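Local coordinates for ureidoglycolate hydrolase (Arabidopsis thaliana, PDB 4PXE), which hydrolyses (S)-ureidoglycolate to glyoxylate, ammonium and carbon dioxide in plant purine breakdown, working as a manganese-dependent homodimer of the peptidase M20 family, at residues Leu13-Pro18 with Ile115-Arg120; Asn22-Leu27 with Gly104-Leu109; Gly75-Leu80 with Ser121-Lys126; Leu234-Glu239 with Ser337-Val342. All blocks are in the same frame, centred on the assembly; numbering follows the deposited sequence.

Ureidoglycolate hydrolase illustrates how an M20 enzyme divides its contacts between a metal-binding catalytic domain and a dimerization domain. Interaction 1 sets the residues before helix 17-28, and interaction 2 the helix itself, against the end and the start of helix 105-120; their centres lie about 15 Å apart, interaction 2 deeper and nearer the manganese site. Interaction 3 touches interaction 1 directly, with W77 packed on I115, L118 and K119, and its segments alternate with those of interaction 1 along the chain. Interaction 4 comes later in sequence, its centre about 48 Å from that of interaction 1. Three contacts thus belong to the metal-binding part and one to the region involved in dimerization.

Interaction 1 of 4, residues Leu13-Pro18 with Ile115-Arg120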
loop_
_atom_site.group_PDB
_atom_site.type_symbol
_atom_site.label_atom_id
_atom_site.label_comp_id
_atom_site.label_asym_id
_atom_site.label_seq_id
_atom_site.Cartn_x
_atom_site.Cartn_y
_atom_site.Cartn_z
ATOM N N LEU A 13 40.588 10.544 -27.930
ATOM C CA LEU A 13 39.476 10.624 -26.991
ATOM C C LEU A 13 39.916 10.169 -25.604
ATOM O O LEU A 13 40.405 9.051 -25.438
ATOM C CB LEU A 13 38.302 9.767 -27.479
ATOM C CG LEU A 13 37.730 10.089 -28.861
ATOM C CD1 LEU A 13 36.543 9.169 -29.167
ATOM C CD2 LEU A 13 37.325 11.555 -28.979
ATOM N N SER A 14 39.762 11.038 -24.609
ATOM C CA SER A 14 40.037 10.635 -23.231
ATOM C C SER A 14 38.946 11.129 -22.294
ATOM O O SER A 14 38.539 12.290 -22.338
ATOM C CB SER A 14 41.420 11.110 -22.764
ATOM O OG SER A 14 41.432 12.499 -22.523
ATOM N N VAL A 15 38.483 10.217 -21.451
ATOM C CA VAL A 15 37.369 10.449 -20.544
ATOM C C VAL A 15 37.902 10.646 -19.141
ATOM O O VAL A 15 38.868 9.995 -18.745
ATOM C CB VAL A 15 36.406 9.227 -20.554
ATOM C CG1 VAL A 15 35.307 9.364 -19.505
ATOM C CG2 VAL A 15 35.814 9.010 -21.944
ATOM N N ASP A 16 37.283 11.550 -18.389
ATOM C CA ASP A 16 37.590 11.682 -16.974
ATOM C C ASP A 16 36.745 10.638 -16.249
ATOM O O ASP A 16 35.653 10.940 -15.772
ATOM C CB ASP A 16 37.225 13.084 -16.492
ATOM C CG ASP A 16 37.607 13.333 -15.041
ATOM O OD1 ASP A 16 38.053 12.395 -14.353
ATOM O OD2 ASP A 16 37.442 14.483 -14.584
ATOM N N ALA A 17 37.246 9.405 -16.178
ATOM C CA ALA A 17 36.456 8.315 -15.596
ATOM C C ALA A 17 36.108 8.493 -14.108
ATOM O O ALA A 17 34.958 8.300 -13.729
ATOM C CB ALA A 17 37.101 6.950 -15.870
ATOM N N PRO A 18 37.083 8.872 -13.255
ATOM C CA PRO A 18 36.704 9.116 -11.856
ATOM C C PRO A 18 35.776 10.318 -11.706
ATOM O O PRO A 18 34.938 10.337 -10.801
ATOM C CB PRO A 18 38.040 9.422 -11.170
ATOM C CG PRO A 18 39.072 8.840 -12.063
ATOM C CD PRO A 18 38.544 8.925 -13.449
ATOM N N ILE A 115 30.358 15.248 -24.917
ATOM C CA ILE A 115 30.564 16.590 -25.462
ATOM C C ILE A 115 31.908 17.144 -25.002
ATOM O O ILE A 115 32.694 17.662 -25.799
ATOM C CB ILE A 115 29.442 17.555 -25.028
ATOM C CG1 ILE A 115 28.122 17.159 -25.684
ATOM C CG2 ILE A 115 29.790 18.988 -25.389
ATOM C CD1 ILE A 115 28.138 17.197 -27.171
ATOM N N ASN A 116 32.173 17.033 -23.709
ATOM C CA ASN A 116 33.434 17.514 -23.151
ATOM C C ASN A 116 34.655 16.797 -23.729
ATOM O O ASN A 116 35.681 17.431 -24.009
ATOM C CB ASN A 116 33.389 17.451 -21.622
ATOM C CG ASN A 116 32.452 18.504 -21.035
ATOM O OD1 ASN A 116 32.392 19.632 -21.532
ATOM N ND2 ASN A 116 31.718 18.143 -19.993
ATOM N N VAL A 117 34.527 15.492 -23.950
ATOM C CA VAL A 117 35.562 14.688 -24.593
ATOM C C VAL A 117 35.859 15.210 -26.006
ATOM O O VAL A 117 37.021 15.421 -26.377
ATOM C CB VAL A 117 35.134 13.199 -24.676
ATOM C CG1 VAL A 117 35.975 12.431 -25.696
ATOM C CG2 VAL A 117 35.185 12.531 -23.291
ATOM N N LEU A 118 34.810 15.438 -26.790
ATOM C CA LEU A 118 34.960 15.938 -28.152
ATOM C C LEU A 118 35.569 17.339 -28.177
ATOM O O LEU A 118 36.417 17.647 -29.028
ATOM C CB LEU A 118 33.607 15.940 -28.860
ATOM C CG LEU A 118 33.109 14.557 -29.288
ATOM C CD1 LEU A 118 31.691 14.664 -29.851
ATOM C CD2 LEU A 118 34.060 13.907 -30.296
ATOM N N LYS A 119 35.153 18.184 -27.241
ATOM C CA LYS A 119 35.723 19.527 -27.151
ATOM C C LYS A 119 37.214 19.485 -26.792
ATOM O O LYS A 119 38.005 20.228 -27.380
ATOM C CB LYS A 119 34.927 20.416 -26.186
ATOM C CG LYS A 119 33.563 20.811 -26.736
ATOM C CD LYS A 119 32.927 21.963 -25.966
ATOM C CE LYS A 119 31.664 22.460 -26.676
ATOM N NZ LYS A 119 31.109 23.712 -26.079
ATOM N N ARG A 120 37.605 18.620 -25.858
ATOM C CA ARG A 120 39.024 18.491 -25.499
ATOM C C ARG A 120 39.863 18.045 -26.693
ATOM O O ARG A 120 41.047 18.394 -26.799
ATOM C CB ARG A 120 39.240 17.536 -24.320
ATOM C CG ARG A 120 38.891 18.135 -22.974
ATOM C CD ARG A 120 39.359 17.268 -21.804
ATOM N NE ARG A 120 38.734 15.944 -21.742
ATOM C CZ ARG A 120 37.608 15.672 -21.087
ATOM N NH1 ARG A 120 36.947 16.635 -20.455
ATOM N NH2 ARG A 120 37.136 14.432 -21.070
HETATM O O HOH W 1 39.284 13.945 -25.673
#
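V117 spreads its two methyls over L13 and V15, CG1 meeting the leucine and CG2 the valine. L13 crosses V117 at about a right angle and brings CD2 to 3.7 Å from V117 CG1, while the same CD2 lies more loosely against CD2 of L118. On the other branch V117 CG2 packs 3.8 Å from V15 CG2 and also rests against the carbonyl oxygen of S14. That oxygen is the polar centre of the contact. R120 NH2 donates to S14 O over 2.9 Å, almost straight at 176°, with the acceptor in the guanidinium plane and the donor in the carbonyl plane. The R120 chain bends at chi3 (-63°), which places NE; one guanidinium face has N116 O and V117 CA above it, both toward its rim. A water gives a second polar link, accepting from S14 N at 3.1 Å and donating to V117 O at 2.8 Å. E113 makes a salt bridge with R120 NH2 and accepts from D16 N, while D16 OD1 caps G19 N of helix 17-28. The contact thus combines methyl packing with two polar links to the S14 backbone, one direct and nearly straight, one through water.

Interaction 2 of 4, residues Asn22-Leu27 with Gly104-Leu109; sequences NQIDEL and GVVGVL
Q23 OE1 receives a hydrogen bond of 2.7 Å from a water that also donates to L109 O at 2.8 Å, a polar bridge at one margin of two packed helices. The Q23 chain runs extended beyond CG, with CD anti to CA (chi2 175°). Nearer the backbone, L109 reaches across with CD1 to lie 3.8 Å from Q23 CB, touching the carbonyl of Q23 as well. Deeper in, the contact is wholly apolar. I24 directs CD1 onto V105 CG1 at 3.5 Å and, less closely, onto V106 CG2. L27 slides past V105 in the opposite direction, its CD2 lying 3.6 Å from V105 CG1 and only slightly farther from CG2. One valine methyl, V105 CG1, is therefore shared by I24 and L27. The short helix axes approach to 10.6 Å and their directions differ by 120°. From helix 45-60, Y53 touches Q23 and L27, and L57 touches Q23 and L109; V106 packs on I209, a substrate-binding residue. The side chain of V105 lies about 9 Å from a bound manganese ion. No direct hydrogen bond joins the segments, so branched aliphatic groups hold the two helices together near the metal site, with water supplying the polar link.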
loop_
_atom_site.group_PDB
_atom_site.type_symbol
_atom_site.label_atom_id
_atom_site.label_comp_id
_atom_site.label_asym_id
_atom_site.label_seq_id
_atom_site.Cartn_x
_atom_site.Cartn_y
_atom_site.Cartn_z
ATOM N N ASN A 22 32.149 10.423 -9.930
ATOM C CA ASN A 22 31.804 11.382 -8.892
ATOM C C ASN A 22 30.465 12.058 -9.186
ATOM O O ASN A 22 29.677 12.294 -8.272
ATOM C CB ASN A 22 32.918 12.417 -8.710
ATOM C CG ASN A 22 34.191 11.814 -8.141
ATOM O OD1 ASN A 22 34.186 10.698 -7.616
ATOM N ND2 ASN A 22 35.288 12.556 -8.235
ATOM N N GLN A 23 30.204 12.352 -10.461
ATOM C CA GLN A 23 28.921 12.948 -10.847
ATOM C C GLN A 23 27.755 11.979 -10.642
ATOM O O GLN A 23 26.680 12.377 -10.187
ATOM C CB GLN A 23 28.974 13.449 -12.285
ATOM C CG GLN A 23 29.930 14.626 -12.445
ATOM C CD GLN A 23 30.103 15.069 -13.884
ATOM O OE1 GLN A 23 29.859 14.307 -14.823
ATOM N NE2 GLN A 23 30.532 16.307 -14.066
ATOM N N ILE A 24 27.979 10.705 -10.956
ATOM C CA ILE A 24 26.983 9.666 -10.714
ATOM C C ILE A 24 26.639 9.624 -9.229
ATOM O O ILE A 24 25.473 9.587 -8.847
ATOM C CB ILE A 24 27.488 8.277 -11.197
ATOM C CG1 ILE A 24 27.536 8.225 -12.729
ATOM C CG2 ILE A 24 26.622 7.147 -10.651
ATOM C CD1 ILE A 24 26.236 7.781 -13.366
ATOM N N ASP A 25 27.664 9.670 -8.389
ATOM C CA ASP A 25 27.454 9.619 -6.945
ATOM C C ASP A 25 26.755 10.877 -6.435
ATOM O O ASP A 25 25.833 10.783 -5.626
ATOM C CB ASP A 25 28.791 9.425 -6.222
ATOM C CG ASP A 25 29.419 8.081 -6.514
ATOM O OD1 ASP A 25 28.684 7.155 -6.911
ATOM O OD2 ASP A 25 30.649 7.960 -6.342
ATOM N N GLU A 26 27.186 12.045 -6.899
ATOM C CA GLU A 26 26.528 13.286 -6.500
ATOM C C GLU A 26 25.054 13.303 -6.891
ATOM O O GLU A 26 24.193 13.653 -6.073
ATOM C CB GLU A 26 27.265 14.505 -7.061
ATOM C CG GLU A 26 28.613 14.726 -6.381
ATOM C CD GLU A 26 29.350 15.956 -6.869
ATOM O OE1 GLU A 26 28.911 16.584 -7.856
ATOM O OE2 GLU A 26 30.391 16.293 -6.259
ATOM N N LEU A 27 24.752 12.901 -8.120
ATOM C CA LEU A 27 23.355 12.883 -8.550
ATOM C C LEU A 27 22.501 11.929 -7.701
ATOM O O LEU A 27 21.330 12.201 -7.427
ATOM C CB LEU A 27 23.238 12.542 -10.036
ATOM C CG LEU A 27 21.910 12.973 -10.662
ATOM C CD1 LEU A 27 21.847 14.490 -10.810
ATOM C CD2 LEU A 27 21.691 12.303 -11.999
ATOM N N GLY A 104 19.494 5.124 -16.831
ATOM C CA GLY A 104 19.220 6.459 -17.361
ATOM C C GLY A 104 20.350 7.465 -17.179
ATOM O O GLY A 104 20.788 8.135 -18.131
ATOM N N VAL A 105 20.814 7.570 -15.936
ATOM C CA VAL A 105 21.804 8.581 -15.576
ATOM C C VAL A 105 23.077 8.479 -16.420
ATOM O O VAL A 105 23.613 9.499 -16.853
ATOM C CB VAL A 105 22.145 8.525 -14.073
ATOM C CG1 VAL A 105 23.207 9.549 -13.732
ATOM C CG2 VAL A 105 20.897 8.781 -13.236
ATOM N N VAL A 106 23.540 7.261 -16.690
ATOM C CA VAL A 106 24.740 7.102 -17.522
ATOM C C VAL A 106 24.596 7.762 -18.894
ATOM O O VAL A 106 25.535 8.405 -19.374
ATOM C CB VAL A 106 25.137 5.620 -17.688
ATOM C CG1 VAL A 106 26.236 5.462 -18.744
ATOM C CG2 VAL A 106 25.574 5.027 -16.335
ATOM N N GLY A 107 23.420 7.651 -19.511
ATOM C CA GLY A 107 23.215 8.253 -20.820
ATOM C C GLY A 107 22.992 9.754 -20.814
ATOM O O GLY A 107 23.022 10.385 -21.877
ATOM N N VAL A 108 22.776 10.338 -19.638
ATOM C CA VAL A 108 22.657 11.792 -19.520
ATOM C C VAL A 108 24.013 12.405 -19.140
ATOM O O VAL A 108 24.576 13.227 -19.886
ATOM C CB VAL A 108 21.576 12.207 -18.497
ATOM C CG1 VAL A 108 21.556 13.729 -18.330
ATOM C CG2 VAL A 108 20.200 11.710 -18.927
ATOM N N LEU A 109 24.558 11.999 -17.996
ATOM C CA LEU A 109 25.891 12.456 -17.600
ATOM C C LEU A 109 26.960 12.008 -18.588
ATOM O O LEU A 109 27.906 12.752 -18.876
ATOM C CB LEU A 109 26.244 11.987 -16.186
ATOM C CG LEU A 109 25.330 12.517 -15.076
ATOM C CD1 LEU A 109 25.766 12.017 -13.715
ATOM C CD2 LEU A 109 25.291 14.025 -15.080
HETATM O O HOH W 2 28.900 14.866 -17.257
#

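Interaction 3 of 4, residues Gly75-Leu80 with Ser121-Lys126; sequences GKWDGL and SGFKPK
The W77 indole receives P125 on one face, with the proline CG 3.7 Å above the ring plane, over its centre. This is a CH-pi contact: CG lies 3.8 Å from the centroid of the five-membered ring and 17° off its normal. The two side chains cross at about a right angle, and P125 CD lies 3.5 Å from W77 CZ2. The second flat group, F123, is met at its edge, where W77 CH2 approaches CD2 near the phenyl plane at 4.1 Å. Its carbonyl oxygen also reaches the indole, F123 O standing obliquely 3.3 Å from W77 CZ2. In W77, CG is anti to the backbone N (chi1 178°), and the bond from CA to CB already points toward residues 121-126. K119 makes a cation-pi contact with the indole, and I115 and L118 of helix 105-120 pack on it too.

Beyond the rings, the backbones meet. L80 N donates to P125 O over 2.9 Å, the donor tilted 26° from the carbonyl plane, and CG of L80 rests against the same oxygen. G79, having no side chain, allows its CA to come 3.3 Å from K126 O in a CA-H...O contact, while its N bonds to S128 OG. At the start of the loop, G122 ends helix 105-120 in a Schellman motif. Proline C-H groups meet an electron-rich indole while one backbone amide binds the proline carbonyl, so residues 75-80 and 121-126 are joined by dispersion, weak C-H interactions and one conventional hydrogen bond.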
loop_
_atom_site.group_PDB
_atom_site.type_symbol
_atom_site.label_atom_id
_atom_site.label_comp_id
_atom_site.label_asym_id
_atom_site.label_seq_id
_atom_site.Cartn_x
_atom_site.Cartn_y
_atom_site.Cartn_z
ATOM N N GLY A 75 20.318 20.466 -24.692
ATOM C CA GLY A 75 21.596 21.161 -24.637
ATOM C C GLY A 75 22.331 21.015 -25.952
ATOM O O GLY A 75 22.810 19.928 -26.286
ATOM N N LYS A 76 22.420 22.102 -26.715
ATOM C CA LYS A 76 22.979 22.030 -28.065
ATOM C C LYS A 76 24.382 22.627 -28.216
ATOM O O LYS A 76 24.686 23.689 -27.673
ATOM C CB LYS A 76 22.037 22.703 -29.078
ATOM C CG LYS A 76 22.570 22.701 -30.502
ATOM C CD LYS A 76 21.587 23.278 -31.511
ATOM C CE LYS A 76 20.495 22.284 -31.864
ATOM N NZ LYS A 76 19.655 22.773 -33.022
ATOM N N TRP A 77 25.224 21.906 -28.946
ATOM C CA TRP A 77 26.500 22.421 -29.425
ATOM C C TRP A 77 26.287 22.744 -30.901
ATOM O O TRP A 77 26.102 21.839 -31.718
ATOM C CB TRP A 77 27.585 21.352 -29.225
ATOM C CG TRP A 77 28.973 21.691 -29.699
ATOM C CD1 TRP A 77 29.408 22.870 -30.234
ATOM C CD2 TRP A 77 30.107 20.815 -29.687
ATOM N NE1 TRP A 77 30.748 22.781 -30.548
ATOM C CE2 TRP A 77 31.198 21.528 -30.224
ATOM C CE3 TRP A 77 30.303 19.492 -29.274
ATOM C CZ2 TRP A 77 32.467 20.964 -30.358
ATOM C CZ3 TRP A 77 31.557 18.932 -29.407
ATOM C CH2 TRP A 77 32.625 19.667 -29.949
ATOM N N ASP A 78 26.278 24.037 -31.234
ATOM C CA ASP A 78 25.995 24.481 -32.597
ATOM C C ASP A 78 27.100 24.067 -33.558
ATOM O O ASP A 78 28.279 24.306 -33.302
ATOM C CB ASP A 78 25.854 26.005 -32.659
ATOM C CG ASP A 78 24.671 26.520 -31.877
ATOM O OD1 ASP A 78 24.770 27.655 -31.363
ATOM O OD2 ASP A 78 23.642 25.813 -31.781
ATOM N N GLY A 79 26.713 23.459 -34.670
ATOM C CA GLY A 79 27.670 23.035 -35.673
ATOM C C GLY A 79 27.947 24.114 -36.708
ATOM O O GLY A 79 27.360 25.198 -36.670
ATOM N N LEU A 80 28.846 23.793 -37.634
ATOM C CA LEU A 80 29.200 24.681 -38.742
ATOM C C LEU A 80 28.018 24.892 -39.677
ATOM O O LEU A 80 27.914 25.931 -40.335
ATOM C CB LEU A 80 30.375 24.096 -39.527
ATOM C CG LEU A 80 31.741 24.099 -38.843
ATOM C CD1 LEU A 80 32.742 23.264 -39.635
ATOM C CD2 LEU A 80 32.241 25.522 -38.670
ATOM N N SER A 121 39.251 17.278 -27.593
ATOM C CA SER A 121 39.935 16.792 -28.786
ATOM C C SER A 121 39.892 17.772 -29.967
ATOM O O SER A 121 40.429 17.478 -31.040
ATOM C CB SER A 121 39.371 15.436 -29.205
ATOM O OG SER A 121 39.826 14.425 -28.323
ATOM N N GLY A 122 39.251 18.920 -29.767
ATOM C CA GLY A 122 39.150 19.940 -30.803
ATOM C C GLY A 122 38.236 19.587 -31.964
ATOM O O GLY A 122 38.394 20.088 -33.079
ATOM N N PHE A 123 37.267 18.717 -31.710
ATOM C CA PHE A 123 36.338 18.325 -32.755
ATOM C C PHE A 123 35.473 19.504 -33.187
ATOM O O PHE A 123 35.032 20.303 -32.356
ATOM C CB PHE A 123 35.450 17.159 -32.295
ATOM C CG PHE A 123 34.415 16.767 -33.305
ATOM C CD1 PHE A 123 34.790 16.205 -34.519
ATOM C CD2 PHE A 123 33.070 16.990 -33.060
ATOM C CE1 PHE A 123 33.842 15.860 -35.462
ATOM C CE2 PHE A 123 32.114 16.638 -33.998
ATOM C CZ PHE A 123 32.503 16.077 -35.201
ATOM N N LYS A 124 35.249 19.607 -34.493
ATOM C CA LYS A 124 34.430 20.670 -35.062
ATOM C C LYS A 124 33.206 20.074 -35.760
ATOM O O LYS A 124 33.303 19.633 -36.897
ATOM C CB LYS A 124 35.260 21.484 -36.063
ATOM C CG LYS A 124 36.409 22.255 -35.417
ATOM C CD LYS A 124 35.889 23.408 -34.567
ATOM C CE LYS A 124 37.019 24.320 -34.078
ATOM N NZ LYS A 124 37.855 23.691 -33.006
ATOM N N PRO A 125 32.051 20.048 -35.069
ATOM C CA PRO A 125 30.867 19.436 -35.685
ATOM C C PRO A 125 30.358 20.188 -36.919
ATOM O O PRO A 125 30.419 21.419 -36.962
ATOM C CB PRO A 125 29.822 19.471 -34.558
ATOM C CG PRO A 125 30.275 20.534 -33.634
ATOM C CD PRO A 125 31.777 20.581 -33.726
ATOM N N LYS A 126 29.876 19.438 -37.907
ATOM C CA LYS A 126 29.159 20.015 -39.037
ATOM C C LYS A 126 27.695 20.164 -38.628
ATOM O O LYS A 126 27.216 21.273 -38.391
ATOM C CB LYS A 126 29.299 19.137 -40.278
ATOM C CG LYS A 126 28.670 19.755 -41.514
ATOM C CD LYS A 126 28.799 18.854 -42.725
ATOM C CE LYS A 126 27.807 17.711 -42.659
ATOM N NZ LYS A 126 27.794 16.929 -43.926
#

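Interaction 4 of 4, residues Leu234-Glu239 with Ser337-Val342; sequences LKVEFE and SEFKIV
V236 and F339 form the close-packed side of this antiparallel pair, lying side by side with V236 CG2 3.7 Å from F339 CD1. On the same face L234 sets CD2 against I341 CG1 at 3.7 Å, and its other methyl reaches F339 CZ obliquely. The backbone ladder is regular here: K235 and K340 exchange two hydrogen bonds, each 2.8 Å from N to O, and E237 N donates to E338 O. On the opposite face lie the polar chains of K235, E237, E338 and K340, more loosely arranged. K235 NZ and E338 OE2 make only a long salt bridge of 3.9 Å. E237 OE2 and E338 OE1 come within 3.8 Å, their carboxylate planes 76° apart, a proximity that may raise their proton affinity. A hydrogen bond between H301 ND1 and E237 OE2 could ease that repulsion. At one end S337 and E338 both face E237 in a classic beta bulge, where S337 N donates to E237 O at 3.0 Å, and a water joins S337 OG to E237 OE1. The apolar face is backed by helices: L263 of helix 256-272 lies on V236, while I321, A325 and I318 of helix 311-332 meet L234, F339 and I341 respectively. Strand 222-239 lies between strands 295-308 and 335-344, in the region involved in dimerization.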
loop_
_atom_site.group_PDB
_atom_site.type_symbol
_atom_site.label_atom_id
_atom_site.label_comp_id
_atom_site.label_asym_id
_atom_site.label_seq_id
_atom_site.Cartn_x
_atom_site.Cartn_y
_atom_site.Cartn_z
ATOM N N LEU A 234 -0.992 -2.953 -17.925
ATOM C CA LEU A 234 -2.414 -3.061 -17.648
ATOM C C LEU A 234 -2.693 -2.601 -16.221
ATOM O O LEU A 234 -1.880 -2.822 -15.323
ATOM C CB LEU A 234 -2.853 -4.524 -17.757
ATOM C CG LEU A 234 -2.330 -5.420 -18.883
ATOM C CD1 LEU A 234 -2.803 -6.850 -18.694
ATOM C CD2 LEU A 234 -2.806 -4.886 -20.217
ATOM N N LYS A 235 -3.843 -1.965 -16.025
ATOM C CA LYS A 235 -4.364 -1.676 -14.690
ATOM C C LYS A 235 -5.663 -2.446 -14.513
ATOM O O LYS A 235 -6.548 -2.378 -15.367
ATOM C CB LYS A 235 -4.675 -0.191 -14.540
ATOM C CG LYS A 235 -3.506 0.679 -14.152
ATOM C CD LYS A 235 -3.991 1.903 -13.377
ATOM C CE LYS A 235 -4.902 2.784 -14.227
ATOM N NZ LYS A 235 -5.394 3.968 -13.455
ATOM N N VAL A 236 -5.789 -3.159 -13.396
ATOM C CA VAL A 236 -6.960 -3.980 -13.136
ATOM C C VAL A 236 -7.468 -3.723 -11.731
ATOM O O VAL A 236 -6.685 -3.638 -10.778
ATOM C CB VAL A 236 -6.632 -5.478 -13.295
ATOM C CG1 VAL A 236 -7.869 -6.335 -13.089
ATOM C CG2 VAL A 236 -6.025 -5.745 -14.677
ATOM N N GLU A 237 -8.781 -3.574 -11.601
ATOM C CA GLU A 237 -9.395 -3.483 -10.283
ATOM C C GLU A 237 -10.566 -4.438 -10.140
ATOM O O GLU A 237 -11.355 -4.624 -11.073
ATOM C CB GLU A 237 -9.832 -2.049 -9.965
ATOM C CG GLU A 237 -8.670 -1.068 -9.940
ATOM C CD GLU A 237 -9.015 0.263 -9.302
ATOM O OE1 GLU A 237 -10.220 0.590 -9.187
ATOM O OE2 GLU A 237 -8.071 0.985 -8.913
ATOM N N PHE A 238 -10.658 -5.052 -8.966
ATOM C CA PHE A 238 -11.798 -5.881 -8.593
ATOM C C PHE A 238 -12.523 -5.218 -7.426
ATOM O O PHE A 238 -11.879 -4.623 -6.561
ATOM C CB PHE A 238 -11.342 -7.263 -8.138
ATOM C CG PHE A 238 -10.710 -8.102 -9.217
ATOM C CD1 PHE A 238 -11.493 -8.744 -10.170
ATOM C CD2 PHE A 238 -9.337 -8.294 -9.236
ATOM C CE1 PHE A 238 -10.911 -9.545 -11.132
ATOM C CE2 PHE A 238 -8.750 -9.100 -10.199
ATOM C CZ PHE A 238 -9.536 -9.721 -11.145
ATOM N N GLU A 239 -13.853 -5.316 -7.404
ATOM C CA GLU A 239 -14.636 -4.801 -6.275
ATOM C C GLU A 239 -15.544 -5.866 -5.676
ATOM O O GLU A 239 -16.209 -6.607 -6.406
ATOM C CB GLU A 239 -15.478 -3.588 -6.705
ATOM C CG GLU A 239 -14.671 -2.314 -6.928
ATOM C CD GLU A 239 -15.498 -1.167 -7.488
ATOM O OE1 GLU A 239 -16.640 -1.413 -7.924
ATOM O OE2 GLU A 239 -14.996 -0.022 -7.505
ATOM N N SER A 337 -14.119 -4.117 -12.072
ATOM C CA SER A 337 -14.499 -2.713 -12.151
ATOM C C SER A 337 -13.584 -1.887 -13.051
ATOM O O SER A 337 -13.962 -0.813 -13.521
ATOM C CB SER A 337 -14.588 -2.106 -10.749
ATOM O OG SER A 337 -13.362 -2.238 -10.057
ATOM N N GLU A 338 -12.376 -2.386 -13.288
ATOM C CA GLU A 338 -11.481 -1.747 -14.241
ATOM C C GLU A 338 -10.603 -2.786 -14.901
ATOM O O GLU A 338 -10.018 -3.630 -14.233
ATOM C CB GLU A 338 -10.606 -0.700 -13.550
ATOM C CG GLU A 338 -9.574 -0.067 -14.475
ATOM C CD GLU A 338 -8.851 1.090 -13.829
ATOM O OE1 GLU A 338 -8.394 0.933 -12.677
ATOM O OE2 GLU A 338 -8.745 2.157 -14.471
ATOM N N PHE A 339 -10.534 -2.726 -16.227
ATOM C CA PHE A 339 -9.514 -3.439 -16.979
ATOM C C PHE A 339 -9.037 -2.489 -18.065
ATOM O O PHE A 339 -9.703 -2.313 -19.090
ATOM C CB PHE A 339 -10.029 -4.759 -17.567
ATOM C CG PHE A 339 -8.928 -5.643 -18.086
ATOM C CD1 PHE A 339 -8.423 -6.668 -17.313
ATOM C CD2 PHE A 339 -8.349 -5.398 -19.327
ATOM C CE1 PHE A 339 -7.390 -7.472 -17.775
ATOM C CE2 PHE A 339 -7.317 -6.197 -19.795
ATOM C CZ PHE A 339 -6.836 -7.228 -19.019
ATOM N N LYS A 340 -7.892 -1.857 -17.825
ATOM C CA LYS A 340 -7.402 -0.808 -18.706
ATOM C C LYS A 340 -6.050 -1.204 -19.261
ATOM O O LYS A 340 -5.105 -1.436 -18.507
ATOM C CB LYS A 340 -7.274 0.514 -17.937
ATOM C CG LYS A 340 -6.787 1.711 -18.764
ATOM C CD LYS A 340 -6.542 2.928 -17.865
ATOM C CE LYS A 340 -6.293 4.198 -18.666
ATOM N NZ LYS A 340 -7.533 4.683 -19.334
ATOM N N ILE A 341 -5.954 -1.295 -20.580
ATOM C CA ILE A 341 -4.656 -1.442 -21.220
ATOM C C ILE A 341 -4.072 -0.039 -21.323
ATOM O O ILE A 341 -4.486 0.772 -22.160
ATOM C CB ILE A 341 -4.783 -2.105 -22.604
ATOM C CG1 ILE A 341 -5.423 -3.493 -22.472
ATOM C CG2 ILE A 341 -3.408 -2.188 -23.277
ATOM C CD1 ILE A 341 -5.695 -4.195 -23.794
ATOM N N VAL A 342 -3.130 0.268 -20.438
ATOM C CA VAL A 342 -2.605 1.619 -20.325
ATOM C C VAL A 342 -1.727 1.930 -21.530
ATOM O O VAL A 342 -1.772 3.032 -22.079
ATOM C CB VAL A 342 -1.819 1.795 -19.012
ATOM C CG1 VAL A 342 -1.133 3.159 -18.960
ATOM C CG2 VAL A 342 -2.754 1.590 -17.815
HETATM O O HOH W 3 -12.558 0.355 -9.946
#